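Nucleoporin NUP82 (Saccharomyces cerevisiae, PDB 3PBP) serves as a structural component of the nuclear pore complex, and its N-terminal beta-propeller domain, which makes up this chain, interacts with the nucleoporin NUP116. Local coordinates at residues Val249-Gln252 with Leu253-Val256. The protein carries 1 engineered substitution. Numbering follows the deposited sequence.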
loop_
_atom_site.group_PDB
_atom_site.type_symbol
_atom_site.label_atom_id
_atom_site.label_comp_id
_atom_site.label_asym_id
_atom_site.label_seq_id
_atom_site.Cartn_x
_atom_site.Cartn_y
_atom_site.Cartn_z
ATOM N N VAL A 249 -3.645 5.858 -20.232
ATOM C CA VAL A 249 -4.961 5.366 -20.609
ATOM C C VAL A 249 -4.856 4.458 -21.824
ATOM O O VAL A 249 -5.505 3.410 -21.882
ATOM C CB VAL A 249 -5.922 6.533 -20.919
ATOM C CG1 VAL A 249 -7.242 6.008 -21.424
ATOM C CG2 VAL A 249 -6.125 7.358 -19.681
ATOM N N ILE A 250 -4.040 4.856 -22.797
ATOM C CA ILE A 250 -3.872 4.040 -23.990
ATOM C C ILE A 250 -3.127 2.768 -23.627
ATOM O O ILE A 250 -3.438 1.692 -24.135
ATOM C CB ILE A 250 -3.117 4.800 -25.088
ATOM C CG1 ILE A 250 -4.053 5.856 -25.690
ATOM C CG2 ILE A 250 -2.613 3.826 -26.156
ATOM C CD1 ILE A 250 -3.373 6.789 -26.652
ATOM N N LYS A 251 -2.150 2.890 -22.736
ATOM C CA LYS A 251 -1.405 1.722 -22.298
ATOM C C LYS A 251 -2.331 0.769 -21.565
ATOM O O LYS A 251 -2.261 -0.449 -21.742
ATOM C CB LYS A 251 -0.285 2.120 -21.356
ATOM C CG LYS A 251 0.975 2.530 -22.034
ATOM C CD LYS A 251 2.074 2.581 -21.019
ATOM C CE LYS A 251 3.346 2.060 -21.618
ATOM N NZ LYS A 251 4.221 1.478 -20.566
ATOM N N GLN A 252 -3.193 1.332 -20.723
ATOM C CA GLN A 252 -4.124 0.524 -19.957
ATOM C C GLN A 252 -5.001 -0.282 -20.900
ATOM O O GLN A 252 -5.158 -1.488 -20.745
ATOM C CB GLN A 252 -5.009 1.394 -19.057
ATOM C CG GLN A 252 -5.934 0.554 -18.184
ATOM C CD GLN A 252 -6.711 1.361 -17.172
ATOM O OE1 GLN A 252 -6.202 2.321 -16.589
ATOM N NE2 GLN A 252 -7.946 0.958 -16.933
ATOM N N LEU A 253 -5.566 0.387 -21.892
ATOM C CA LEU A 253 -6.422 -0.303 -22.833
ATOM C C LEU A 253 -5.678 -1.371 -23.621
ATOM O O LEU A 253 -6.244 -2.413 -23.928
ATOM C CB LEU A 253 -7.064 0.689 -23.795
ATOM C CG LEU A 253 -8.049 0.054 -24.778
ATOM C CD1 LEU A 253 -9.175 -0.677 -24.036
ATOM C CD2 LEU A 253 -8.610 1.157 -25.657
ATOM N N GLN A 254 -4.414 -1.117 -23.952
ATOM C CA GLN A 254 -3.632 -2.096 -24.699
ATOM C C GLN A 254 -3.387 -3.300 -23.816
ATOM O O GLN A 254 -3.530 -4.441 -24.253
ATOM C CB GLN A 254 -2.289 -1.518 -25.136
ATOM C CG GLN A 254 -2.408 -0.336 -26.057
ATOM C CD GLN A 254 -1.069 0.343 -26.332
ATOM O OE1 GLN A 254 -0.121 0.231 -25.541
ATOM N NE2 GLN A 254 -0.995 1.073 -27.448
ATOM N N PHE A 255 -3.026 -3.041 -22.566
ATOM C CA PHE A 255 -2.751 -4.105 -21.614
ATOM C C PHE A 255 -3.988 -4.956 -21.324
ATOM O O PHE A 255 -3.951 -6.185 -21.440
ATOM C CB PHE A 255 -2.211 -3.498 -20.312
ATOM C CG PHE A 255 -2.069 -4.487 -19.193
ATOM C CD1 PHE A 255 -1.152 -5.526 -19.273
ATOM C CD2 PHE A 255 -2.866 -4.391 -18.063
ATOM C CE1 PHE A 255 -1.030 -6.460 -18.239
ATOM C CE2 PHE A 255 -2.751 -5.325 -17.019
ATOM C CZ PHE A 255 -1.829 -6.357 -17.112
ATOM N N VAL A 256 -5.092 -4.311 -20.960
ATOM C CA VAL A 256 -6.309 -5.046 -20.631
ATOM C C VAL A 256 -6.815 -5.838 -21.821
ATOM O O VAL A 256 -7.459 -6.871 -21.655
ATOM C CB VAL A 256 -7.427 -4.105 -20.113
ATOM C CG1 VAL A 256 -8.668 -4.903 -19.823
ATOM C CG2 VAL A 256 -6.975 -3.411 -18.836
#
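Four successive i to i+4 bonds tie V249-Q252 to L253-V256 as one unbroken stretch of alpha-helix: L253 N to V249 O (3.0 Å), Q254 N to I250 O (3.0 Å), F255 N to K251 O (2.8 Å) and V256 N to Q252 O (2.8 Å). On the solvent side, Q254 turns back along the helix over I250. Its CG stands anti to its own carbonyl carbon (chi1 -62°) and the chain runs extended beyond it, bringing the amide across the methyl branch of I250, with Q254 NE2 3.4 Å from I250 CG2. K251 borders the same amide from the preceding turn, Q254 OE1 lying 3.8 Å from K251 CA. The helix, 243-262, is one of two long helices that follow each other in the sequence between strands of this beta-propeller domain, and L253 and V256 pack against the other, 220-235, through L231 and Y234 and through L227 and S230 respectively. Q252 and V256 point the same way side by side, V256 CG2 meeting Q252 CG at 4.2 Å. Beyond that aliphatic contact the buried Q252 amide is held at both ends, its OE1 accepting from the backbone N of M335 and its NE2 bonded to S230 OG, which joins the loop at M335 to this helix and to helix 220-235. The F255 side chain leads away from this stretch, and its ring meets that of Y276, the planes inclined by about 30°.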